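Local coordinates for versicolorin reductase (Brucella melitensis, PDB 4NIM), which probably acts as an NAD(P)-dependent oxidoreductase of the short-chain dehydrogenase/reductase family, at residues A[31-36]-A[58-63]; A[46-51]-A[71-76]; A[154-159]-A[193-198]; A[175-180]-A[254-259]. All coordinates share one frame; numbering follows the deposited sequence.

Contact 1 (A[31-36]-A[58-63])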
loop_
_atom_site.group_PDB
_atom_site.type_symbol
_atom_site.label_atom_id
_atom_site.label_comp_id
_atom_site.label_asym_id
_atom_site.label_seq_id
_atom_site.Cartn_x
_atom_site.Cartn_y
_atom_site.Cartn_z
ATOM N N THR A 31 -4.706 -8.649 3.174
ATOM C CA THR A 31 -4.847 -7.562 4.131
ATOM C C THR A 31 -6.346 -7.311 4.452
ATOM O O THR A 31 -6.731 -7.167 5.631
ATOM C CB THR A 31 -4.127 -6.276 3.614
ATOM O OG1 THR A 31 -2.736 -6.584 3.372
ATOM C CG2 THR A 31 -4.228 -5.172 4.613
ATOM N N ALA A 32 -7.182 -7.238 3.410
ATOM C CA ALA A 32 -8.601 -6.955 3.599
ATOM C C ALA A 32 -9.245 -8.093 4.430
ATOM O O ALA A 32 -9.943 -7.816 5.392
ATOM C CB ALA A 32 -9.335 -6.762 2.254
ATOM N N ARG A 33 -8.942 -9.339 4.079
ATOM C CA ARG A 33 -9.405 -10.495 4.840
ATOM C C ARG A 33 -9.006 -10.430 6.310
ATOM O O ARG A 33 -9.838 -10.660 7.203
ATOM C CB ARG A 33 -8.899 -11.806 4.218
ATOM C CG ARG A 33 -9.623 -12.179 2.931
ATOM C CD ARG A 33 -9.476 -13.674 2.602
ATOM N NE ARG A 33 -8.076 -13.927 2.287
ATOM C CZ ARG A 33 -7.521 -13.766 1.079
ATOM N NH1 ARG A 33 -8.276 -13.411 0.033
ATOM N NH2 ARG A 33 -6.216 -13.982 0.913
ATOM N N LEU A 34 -7.743 -10.116 6.588
ATOM C CA LEU A 34 -7.298 -10.010 7.969
ATOM C C LEU A 34 -8.059 -8.877 8.704
ATOM O O LEU A 34 -8.453 -9.018 9.873
ATOM C CB LEU A 34 -5.780 -9.759 8.029
ATOM C CG LEU A 34 -5.245 -9.626 9.440
ATOM C CD1 LEU A 34 -5.471 -10.926 10.227
ATOM C CD2 LEU A 34 -3.775 -9.220 9.443
ATOM N N PHE A 35 -8.230 -7.751 8.023
ATOM C CA PHE A 35 -8.917 -6.600 8.614
ATOM C C PHE A 35 -10.341 -6.998 9.005
ATOM O O PHE A 35 -10.789 -6.659 10.076
ATOM C CB PHE A 35 -8.952 -5.416 7.678
ATOM C CG PHE A 35 -7.702 -4.570 7.718
ATOM C CD1 PHE A 35 -6.484 -5.101 8.148
ATOM C CD2 PHE A 35 -7.747 -3.246 7.343
ATOM C CE1 PHE A 35 -5.355 -4.304 8.212
ATOM C CE2 PHE A 35 -6.594 -2.451 7.382
ATOM C CZ PHE A 35 -5.408 -2.981 7.816
ATOM N N ALA A 36 -11.031 -7.705 8.125
ATOM C CA ALA A 36 -12.383 -8.217 8.430
ATOM C C ALA A 36 -12.371 -9.201 9.607
ATOM O O ALA A 36 -13.218 -9.125 10.546
ATOM C CB ALA A 36 -12.970 -8.863 7.183
ATOM N N ALA A 58 -17.963 -10.370 -1.464
ATOM C CA ALA A 58 -18.907 -11.349 -0.841
ATOM C C ALA A 58 -18.159 -12.139 0.242
ATOM O O ALA A 58 -18.656 -12.312 1.353
ATOM C CB ALA A 58 -19.506 -12.279 -1.884
ATOM N N GLY A 59 -16.920 -12.528 -0.057
ATOM C CA GLY A 59 -16.059 -13.138 0.944
ATOM C C GLY A 59 -15.831 -12.272 2.172
ATOM O O GLY A 59 -15.806 -12.779 3.282
ATOM N N LEU A 60 -15.626 -10.966 1.992
ATOM C CA LEU A 60 -15.427 -10.080 3.145
ATOM C C LEU A 60 -16.711 -9.960 3.997
ATOM O O LEU A 60 -16.662 -9.931 5.237
ATOM C CB LEU A 60 -14.960 -8.703 2.697
ATOM C CG LEU A 60 -13.557 -8.677 2.089
ATOM C CD1 LEU A 60 -13.192 -7.326 1.494
ATOM C CD2 LEU A 60 -12.508 -9.116 3.111
ATOM N N GLU A 61 -17.847 -9.884 3.327
ATOM C CA GLU A 61 -19.128 -9.826 4.023
ATOM C C GLU A 61 -19.324 -11.076 4.887
ATOM O O GLU A 61 -19.783 -10.961 6.009
ATOM C CB GLU A 61 -20.289 -9.619 3.035
ATOM C CG GLU A 61 -20.217 -8.285 2.272
ATOM C CD GLU A 61 -21.092 -7.180 2.857
ATOM O OE1 GLU A 61 -21.831 -7.466 3.832
ATOM O OE2 GLU A 61 -21.049 -6.026 2.361
ATOM N N GLU A 62 -18.945 -12.257 4.396
ATOM C CA GLU A 62 -19.131 -13.478 5.188
ATOM C C GLU A 62 -18.211 -13.460 6.424
ATOM O O GLU A 62 -18.501 -14.137 7.395
ATOM C CB GLU A 62 -18.918 -14.757 4.350
ATOM N N LEU A 63 -17.107 -12.691 6.386
ATOM C CA LEU A 63 -16.226 -12.531 7.555
ATOM C C LEU A 63 -16.721 -11.464 8.518
ATOM O O LEU A 63 -16.164 -11.297 9.603
ATOM C CB LEU A 63 -14.792 -12.169 7.107
ATOM C CG LEU A 63 -14.049 -13.295 6.386
ATOM C CD1 LEU A 63 -12.736 -12.776 5.810
ATOM C CD2 LEU A 63 -13.821 -14.496 7.309
#

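Contact 2 (A[46-51]-A[71-76])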
loop_
_atom_site.group_PDB
_atom_site.type_symbol
_atom_site.label_atom_id
_atom_site.label_comp_id
_atom_site.label_asym_id
_atom_site.label_seq_id
_atom_site.Cartn_x
_atom_site.Cartn_y
_atom_site.Cartn_z
ATOM N N CYS A 46 -10.579 -2.637 -4.232
ATOM C CA CYS A 46 -10.537 -2.137 -5.603
ATOM C C CYS A 46 -9.514 -2.814 -6.487
ATOM O O CYS A 46 -8.567 -3.448 -6.007
ATOM C CB CYS A 46 -10.275 -0.625 -5.634
ATOM S SG CYS A 46 -8.694 -0.133 -4.875
ATOM N N GLY A 47 -9.744 -2.688 -7.788
ATOM C CA GLY A 47 -8.929 -3.343 -8.785
ATOM C C GLY A 47 -9.585 -3.352 -10.156
ATOM O O GLY A 47 -10.600 -2.710 -10.379
ATOM N N ARG A 48 -8.969 -4.071 -11.080
ATOM C CA ARG A 48 -9.395 -4.077 -12.455
ATOM C C ARG A 48 -10.506 -5.095 -12.718
ATOM O O ARG A 48 -11.421 -4.815 -13.470
ATOM C CB ARG A 48 -8.196 -4.353 -13.354
ATOM C CG ARG A 48 -7.058 -3.348 -13.147
ATOM C CD ARG A 48 -5.929 -3.586 -14.134
ATOM N NE ARG A 48 -6.451 -3.470 -15.493
ATOM C CZ ARG A 48 -6.410 -2.371 -16.251
ATOM N NH1 ARG A 48 -5.835 -1.244 -15.822
ATOM N NH2 ARG A 48 -6.942 -2.414 -17.468
ATOM N N SER A 49 -10.420 -6.274 -12.115
ATOM C CA SER A 49 -11.368 -7.336 -12.425
ATOM C C SER A 49 -12.685 -7.167 -11.653
ATOM O O SER A 49 -12.719 -7.235 -10.447
ATOM C CB SER A 49 -10.752 -8.701 -12.129
ATOM O OG SER A 49 -11.759 -9.704 -12.089
ATOM N N ALA A 50 -13.768 -6.942 -12.367
ATOM C CA ALA A 50 -15.087 -6.939 -11.753
ATOM C C ALA A 50 -15.407 -8.254 -11.015
ATOM O O ALA A 50 -15.924 -8.237 -9.901
ATOM C CB ALA A 50 -16.136 -6.649 -12.802
ATOM N N GLU A 51 -15.089 -9.386 -11.641
ATOM C CA GLU A 51 -15.472 -10.683 -11.114
ATOM C C GLU A 51 -14.724 -10.990 -9.819
ATOM O O GLU A 51 -15.330 -11.368 -8.812
ATOM C CB GLU A 51 -15.261 -11.785 -12.171
ATOM N N GLN A 71 -14.243 -0.663 -9.218
ATOM C CA GLN A 71 -13.482 -1.089 -10.361
ATOM C C GLN A 71 -12.639 0.125 -10.824
ATOM O O GLN A 71 -13.174 1.193 -11.124
ATOM C CB GLN A 71 -14.400 -1.564 -11.472
ATOM C CG GLN A 71 -13.615 -2.294 -12.548
ATOM C CD GLN A 71 -14.453 -2.756 -13.716
ATOM O OE1 GLN A 71 -15.476 -2.172 -14.039
ATOM N NE2 GLN A 71 -14.019 -3.824 -14.353
ATOM N N VAL A 72 -11.323 -0.018 -10.838
ATOM C CA VAL A 72 -10.452 1.110 -11.171
ATOM C C VAL A 72 -9.276 0.776 -12.075
ATOM O O VAL A 72 -8.853 -0.370 -12.182
ATOM C CB VAL A 72 -9.844 1.735 -9.890
ATOM C CG1 VAL A 72 -10.926 2.352 -9.011
ATOM C CG2 VAL A 72 -9.008 0.705 -9.122
ATOM N N ASP A 73 -8.733 1.813 -12.680
ATOM C CA ASP A 73 -7.396 1.805 -13.259
ATOM C C ASP A 73 -6.613 2.845 -12.446
ATOM O O ASP A 73 -6.894 4.046 -12.541
ATOM C CB ASP A 73 -7.490 2.217 -14.730
ATOM C CG ASP A 73 -6.126 2.416 -15.380
ATOM O OD1 ASP A 73 -5.072 2.099 -14.782
ATOM O OD2 ASP A 73 -6.153 2.908 -16.517
ATOM N N LEU A 74 -5.697 2.391 -11.595
ATOM C CA LEU A 74 -5.001 3.321 -10.702
ATOM C C LEU A 74 -4.101 4.322 -11.442
ATOM O O LEU A 74 -3.675 5.328 -10.859
ATOM C CB LEU A 74 -4.187 2.572 -9.636
ATOM C CG LEU A 74 -4.946 1.842 -8.556
ATOM C CD1 LEU A 74 -3.950 1.112 -7.652
ATOM C CD2 LEU A 74 -5.824 2.803 -7.760
ATOM N N GLU A 75 -3.878 4.097 -12.725
ATOM C CA GLU A 75 -3.117 5.107 -13.549
ATOM C C GLU A 75 -3.937 6.353 -13.757
ATOM O O GLU A 75 -3.416 7.405 -14.110
ATOM C CB GLU A 75 -2.739 4.539 -14.903
ATOM C CG GLU A 75 -1.797 3.362 -14.787
ATOM C CD GLU A 75 -1.453 2.755 -16.140
ATOM O OE1 GLU A 75 -1.274 3.519 -17.136
ATOM O OE2 GLU A 75 -1.361 1.510 -16.193
ATOM N N ASN A 76 -5.240 6.223 -13.569
ATOM C CA ASN A 76 -6.140 7.345 -13.742
ATOM C C ASN A 76 -6.402 8.000 -12.376
ATOM O O ASN A 76 -7.054 7.405 -11.492
ATOM C CB ASN A 76 -7.432 6.874 -14.417
ATOM C CG ASN A 76 -8.455 7.988 -14.634
ATOM O OD1 ASN A 76 -8.460 9.010 -13.963
ATOM N ND2 ASN A 76 -9.373 7.753 -15.560
#

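Contact 3 (A[154-159]-A[193-198])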
loop_
_atom_site.group_PDB
_atom_site.type_symbol
_atom_site.label_atom_id
_atom_site.label_comp_id
_atom_site.label_asym_id
_atom_site.label_seq_id
_atom_site.Cartn_x
_atom_site.Cartn_y
_atom_site.Cartn_z
ATOM N N MET A 154 11.976 -3.432 -0.692
ATOM C CA MET A 154 13.392 -3.502 -0.311
ATOM C C MET A 154 14.278 -2.908 -1.388
ATOM O O MET A 154 15.444 -2.649 -1.177
ATOM C CB MET A 154 13.847 -4.946 -0.028
ATOM C CG MET A 154 13.245 -5.500 1.243
ATOM S SD MET A 154 13.710 -4.654 2.786
ATOM C CE MET A 154 15.422 -5.024 2.946
ATOM N N SER A 155 13.722 -2.737 -2.590
ATOM C CA SER A 155 14.412 -2.125 -3.699
ATOM C C SER A 155 14.504 -0.592 -3.663
ATOM O O SER A 155 15.203 0.032 -4.508
ATOM C CB SER A 155 13.710 -2.555 -5.005
ATOM O OG SER A 155 13.790 -3.924 -5.218
ATOM N N SER A 156 13.904 0.031 -2.640
ATOM C CA SER A 156 13.693 1.455 -2.659
ATOM C C SER A 156 14.933 2.300 -2.394
ATOM O O SER A 156 14.896 3.508 -2.582
ATOM C CB SER A 156 12.608 1.800 -1.655
ATOM O OG SER A 156 13.066 1.673 -0.347
ATOM N N MET A 157 16.017 1.697 -1.906
ATOM C CA MET A 157 17.226 2.460 -1.715
ATOM C C MET A 157 18.047 2.581 -3.007
ATOM O O MET A 157 18.723 3.563 -3.207
ATOM C CB MET A 157 18.077 1.853 -0.599
ATOM C CG MET A 157 19.439 2.470 -0.516
ATOM S SD MET A 157 20.293 1.928 0.983
ATOM C CE MET A 157 19.219 2.514 2.267
ATOM N N GLY A 158 18.022 1.559 -3.856
ATOM C CA GLY A 158 18.829 1.540 -5.054
ATOM C C GLY A 158 18.328 0.374 -5.877
ATOM O O GLY A 158 17.713 0.568 -6.915
ATOM N N GLY A 159 18.570 -0.832 -5.389
ATOM C CA GLY A 159 17.975 -2.017 -5.991
ATOM C C GLY A 159 18.651 -2.559 -7.210
ATOM O O GLY A 159 19.861 -2.315 -7.432
ATOM N N SER A 193 5.643 3.220 6.362
ATOM C CA SER A 193 5.924 2.367 5.226
ATOM C C SER A 193 6.402 0.987 5.621
ATOM O O SER A 193 7.166 0.842 6.556
ATOM C CB SER A 193 7.036 3.041 4.355
ATOM O OG SER A 193 7.297 2.213 3.237
ATOM N N LEU A 194 5.954 -0.010 4.876
ATOM C CA LEU A 194 6.422 -1.360 5.050
ATOM C C LEU A 194 7.125 -1.751 3.763
ATOM O O LEU A 194 6.501 -1.769 2.693
ATOM C CB LEU A 194 5.259 -2.317 5.369
ATOM C CG LEU A 194 5.731 -3.721 5.749
ATOM C CD1 LEU A 194 6.387 -3.723 7.122
ATOM C CD2 LEU A 194 4.539 -4.689 5.724
ATOM N N ASN A 195 8.426 -2.033 3.856
ATOM C CA ASN A 195 9.235 -2.185 2.654
ATOM C C ASN A 195 9.514 -3.665 2.458
ATOM O O ASN A 195 10.403 -4.231 3.097
ATOM C CB ASN A 195 10.532 -1.380 2.695
ATOM C CG ASN A 195 10.291 0.111 2.583
ATOM O OD1 ASN A 195 9.513 0.672 3.361
ATOM N ND2 ASN A 195 10.994 0.763 1.656
ATOM N N ILE A 196 8.778 -4.261 1.542
ATOM C CA ILE A 196 8.729 -5.714 1.443
ATOM C C ILE A 196 9.617 -6.287 0.374
ATOM O O ILE A 196 10.009 -5.628 -0.616
ATOM C CB ILE A 196 7.274 -6.244 1.254
ATOM C CG1 ILE A 196 6.641 -5.742 -0.050
ATOM C CG2 ILE A 196 6.416 -5.885 2.441
ATOM C CD1 ILE A 196 5.352 -6.471 -0.391
ATOM N N GLY A 197 10.023 -7.524 0.636
ATOM C CA GLY A 197 10.681 -8.371 -0.351
ATOM C C GLY A 197 9.698 -8.887 -1.389
ATOM O O GLY A 197 8.590 -8.380 -1.514
ATOM N N TRP A 198 10.105 -9.907 -2.114
ATOM C CA TRP A 198 9.277 -10.430 -3.200
ATOM C C TRP A 198 8.180 -11.353 -2.634
ATOM O O TRP A 198 8.419 -12.155 -1.724
ATOM C CB TRP A 198 10.131 -11.186 -4.192
ATOM C CG TRP A 198 11.101 -10.333 -4.917
ATOM C CD1 TRP A 198 12.439 -10.519 -4.998
ATOM C CD2 TRP A 198 10.804 -9.153 -5.681
ATOM N NE1 TRP A 198 13.021 -9.529 -5.782
ATOM C CE2 TRP A 198 12.037 -8.669 -6.202
ATOM C CE3 TRP A 198 9.628 -8.451 -5.972
ATOM C CZ2 TRP A 198 12.119 -7.521 -6.993
ATOM C CZ3 TRP A 198 9.716 -7.289 -6.758
ATOM C CH2 TRP A 198 10.950 -6.838 -7.249
#

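Contact 4 (A[175-180]-A[254-259])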
loop_
_atom_site.group_PDB
_atom_site.type_symbol
_atom_site.label_atom_id
_atom_site.label_comp_id
_atom_site.label_asym_id
_atom_site.label_seq_id
_atom_site.Cartn_x
_atom_site.Cartn_y
_atom_site.Cartn_z
ATOM N N THR A 175 10.330 8.629 0.305
ATOM C CA THR A 175 10.388 10.045 0.559
ATOM C C THR A 175 9.039 10.702 0.858
ATOM O O THR A 175 8.880 11.502 1.803
ATOM C CB THR A 175 11.100 10.789 -0.573
ATOM O OG1 THR A 175 12.439 10.291 -0.645
ATOM C CG2 THR A 175 11.098 12.274 -0.293
ATOM N N LEU A 176 8.055 10.357 0.051
ATOM C CA LEU A 176 6.673 10.785 0.304
ATOM C C LEU A 176 6.086 10.348 1.669
ATOM O O LEU A 176 5.487 11.155 2.366
ATOM C CB LEU A 176 5.783 10.316 -0.837
ATOM C CG LEU A 176 4.373 10.890 -0.824
ATOM C CD1 LEU A 176 4.381 12.385 -1.041
ATOM C CD2 LEU A 176 3.484 10.157 -1.852
ATOM N N THR A 177 6.387 9.127 2.083
ATOM C CA THR A 177 5.965 8.639 3.388
ATOM C C THR A 177 6.507 9.590 4.443
ATOM O O THR A 177 5.762 10.033 5.316
ATOM C CB THR A 177 6.477 7.201 3.657
ATOM O OG1 THR A 177 5.850 6.274 2.730
ATOM C CG2 THR A 177 6.232 6.787 5.136
ATOM N N ARG A 178 7.788 9.952 4.350
ATOM C CA ARG A 178 8.365 10.804 5.387
ATOM C C ARG A 178 7.826 12.210 5.294
ATOM O O ARG A 178 7.511 12.831 6.302
ATOM C CB ARG A 178 9.880 10.816 5.335
ATOM C CG ARG A 178 10.508 9.460 5.677
ATOM C CD ARG A 178 11.945 9.757 5.940
ATOM N NE ARG A 178 12.738 8.626 6.360
ATOM C CZ ARG A 178 13.534 7.911 5.578
ATOM N NH1 ARG A 178 13.624 8.161 4.253
ATOM N NH2 ARG A 178 14.206 6.908 6.157
ATOM N N ASN A 179 7.699 12.723 4.078
ATOM C CA ASN A 179 7.191 14.108 3.882
ATOM C C ASN A 179 5.791 14.249 4.431
ATOM O O ASN A 179 5.461 15.191 5.172
ATOM C CB ASN A 179 7.231 14.476 2.390
ATOM C CG ASN A 179 6.827 15.906 2.146
ATOM O OD1 ASN A 179 5.655 16.219 2.173
ATOM N ND2 ASN A 179 7.829 16.780 1.843
ATOM N N VAL A 180 4.934 13.329 4.059
ATOM C CA VAL A 180 3.531 13.388 4.503
ATOM C C VAL A 180 3.471 13.207 6.014
ATOM O O VAL A 180 2.869 14.028 6.688
ATOM C CB VAL A 180 2.625 12.424 3.726
ATOM C CG1 VAL A 180 1.209 12.505 4.248
ATOM C CG2 VAL A 180 2.652 12.752 2.229
ATOM N N GLY A 254 6.080 8.015 10.025
ATOM C CA GLY A 254 7.290 8.326 9.266
ATOM C C GLY A 254 8.298 7.183 9.250
ATOM O O GLY A 254 9.396 7.328 8.750
ATOM N N ALA A 255 7.887 6.023 9.730
ATOM C CA ALA A 255 8.816 4.894 9.803
ATOM C C ALA A 255 8.901 4.231 8.468
ATOM O O ALA A 255 7.913 4.188 7.733
ATOM C CB ALA A 255 8.379 3.920 10.876
ATOM N N ILE A 256 10.106 3.760 8.144
ATOM C CA ILE A 256 10.391 2.950 6.954
ATOM C C ILE A 256 10.802 1.600 7.517
ATOM O O ILE A 256 11.867 1.472 8.103
ATOM C CB ILE A 256 11.560 3.566 6.116
ATOM C CG1 ILE A 256 11.237 4.977 5.604
ATOM C CG2 ILE A 256 11.951 2.622 4.967
ATOM C CD1 ILE A 256 9.942 5.135 4.868
ATOM N N VAL A 257 9.884 0.623 7.495
ATOM C CA VAL A 257 10.071 -0.642 8.164
ATOM C C VAL A 257 10.392 -1.721 7.116
ATOM O O VAL A 257 9.523 -2.151 6.322
ATOM C CB VAL A 257 8.792 -1.009 8.925
ATOM C CG1 VAL A 257 8.958 -2.297 9.702
ATOM C CG2 VAL A 257 8.360 0.169 9.829
ATOM N N ASN A 258 11.614 -2.175 7.124
ATOM C CA ASN A 258 12.057 -3.215 6.183
ATOM C C ASN A 258 11.497 -4.552 6.595
ATOM O O ASN A 258 11.620 -4.954 7.745
ATOM C CB ASN A 258 13.552 -3.294 6.132
ATOM C CG ASN A 258 14.178 -2.032 5.607
ATOM O OD1 ASN A 258 14.654 -1.172 6.379
ATOM N ND2 ASN A 258 14.078 -1.839 4.341
ATOM N N PHE A 259 10.953 -5.269 5.637
ATOM C CA PHE A 259 10.313 -6.541 5.892
ATOM C C PHE A 259 10.764 -7.538 4.859
ATOM O O PHE A 259 10.151 -7.662 3.820
ATOM C CB PHE A 259 8.807 -6.394 5.867
ATOM C CG PHE A 259 8.073 -7.571 6.446
ATOM C CD1 PHE A 259 7.775 -8.675 5.654
ATOM C CD2 PHE A 259 7.726 -7.604 7.779
ATOM C CE1 PHE A 259 7.109 -9.795 6.175
ATOM C CE2 PHE A 259 7.036 -8.706 8.316
ATOM C CZ PHE A 259 6.771 -9.814 7.518
HETATM O O HOH W 1 11.981 7.205 8.866
#

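Contact 1 (A[31-36]-A[58-63])
A32, R33 and A36 meet L60 and L63 where two neighbouring helices of the Rossmann fold lie side by side. The segment axes approach to 9.3 Å and run nearly parallel, 21° apart. The contact is apolar and knits small alanines to branched leucines. A32, A36 and L60 are buried, whereas R33 and L63 are exposed. L60 reaches in with both methyl groups. Its CG sits beside the backbone N, anti to the carbonyl carbon (chi1 -68°), and the two branches fork toward the other helix. L60 CD1 lies 4.0 Å from A32 CB. L60 CD2 goes deeper, to 3.7 Å from A32 C, and so packs on the backbone as well as on side chains. The same CD2 touches A36 CB at 4.1 Å. Helices 26-37 and 50-63 follow successive strands of the parallel sheet and cover one face of it, as repeated beta-alpha-beta crossovers place them. Both A32 and L60 pack on I45 of strand 42-47. One turn further on, A36 CB meets L63 CB at 3.8 Å. R33 adds the stem of its side chain, with CG 4.2 Å from L60 CD2, while the guanidinium runs off from the 58-63 helix. L63 CD1 reaches across to R33 O at 3.8 Å, an apolar contact with the helix backbone.

Contact 2 (A[46-51]-A[71-76])
G47 and Q71 form a parallel beta bridge where strands 42-47 and 66-71 end. G47 O accepts from V72 N at 2.8 Å. Q71 CA lies 3.3 Å from the same oxygen, a CA-H...O contact. R48 O is satisfied by a side chain: Q71 NE2 donates to it at 2.9 Å, nearly straight at 169°. Q71 CG is anti to the backbone N (chi1 -167°) and the chain beyond it is extended, which carries the amide across to the other segment. R48 NH1 and D73 OD1 make a long salt bridge of 3.6 Å, with the two side chains side by side and their planes 68° apart. D73 OD1 also accepts from E75 N at 3.1 Å, from above the carboxylate plane, closing an Asx turn. C46 N bonds to S23 OG, and D73 N to D79 OD2. C46 CB packs on V72 CG2 at 3.9 Å, the apolar part of the contact. In relatives with this fold, loops at these strand ends border the cofactor site. S49 caps helix 50-63 through K52 N, N76 caps helix 77-91 through E78 N, and C46 and V72 both lean on I83 of helix 77-91.

Contact 3 (A[154-159]-A[193-198])
M154 and N195 lie just past and near the ends of two adjacent parallel strands, 147-153 and 190-196, of the Rossmann sheet. The tight part is here. M154 N donates to I196 O at 2.9 Å and so carries the pairing of the strands into the loop. The M154 side chain then folds back, bent at chi2 (-63°), which brings SD to 3.3 Å from N195 O. M154 CG lies 3.9 Å from G197 N. S156 OG and N195 ND2 are 3.0 Å apart and buried. Both have the same firm partners outside, D174 OD2 and S153 O, so the two side chains share one polar cluster. In SDR enzymes this loop borders the active site, and S156 touches K170 of helix 164-183. The other side is loose. W198 is exposed, and its CZ2 comes only to 4.3 Å from S155 OG, whose hydrogen bond goes to Q160 instead. Beyond S156 the loop turns away toward the surface, with G158 and G159 exposed. At the buried end the N195 amide is fixed from its other side, where S193 OG donates to N195 OD1 at 2.7 Å.

Contact 4 (A[175-180]-A[254-259])
G254 meets R178 just before the last strand of the sheet, against helix 164-183. R178 CA and G254 CA are 4.7 Å apart. At the backbone angles of G254 (phi 83°) a CB would be jammed against the carbonyl O of the residue before. G254 O lies 3.9 Å from R178 CG. It also accepts from a bound water at 2.6 Å, and that water accepts from R178 NE at 3.0 Å. The water thus bridges helix and loop and satisfies both atoms. A255 turns its methyl away from the helix, but its O comes to 4.0 Å from T177 CG2. I256 is the main apolar piece. I256 CB faces the helix, and the side chain crosses that of R178 at about a right angle. I256 CG1 lies over one face of the guanidinium, offset toward the rim, 3.6 Å from R178 NH2. The arginine chain is extended, with NE anti at chi3 177°. I256 CD1 reaches the other way, to 4.1 Å from T177 CG2. The hydroxyl of T177 is bound elsewhere, by N150 ND2 and L173 O. From V257 onward the strand leaves the helix. V257 and F259 pair with strand 190-196; 256-259 is the outermost strand of the sheet within this chain. F259 packs on helix 234-245, while L176 and V180, on the helix 164-183, face helix 114-142.

Overall arrangement
Contact 1 is largely buried and purely apolar, two helices on one face of the sheet. Contact 2 lies at the ends of strands 42-47 and 66-71 and is mostly polar. Both use helix 50-63, yet their nearest atoms stay about 8 Å apart. Contacts 3 and 4 lie across the chain's centre from both. They touch: N195 N and V257 O are 2.7 Å apart, a probable hydrogen bond between neighbouring strands. Contacts 2 and 3 are partly buried, between buried contact 1 and surface contact 4. Contact 3 mixes one backbone bond with a buried polar cluster. Contact 4 is held by a water and an arginine lying on isoleucine. Contacts 2, 3 and 4 all reach the one parallel sheet.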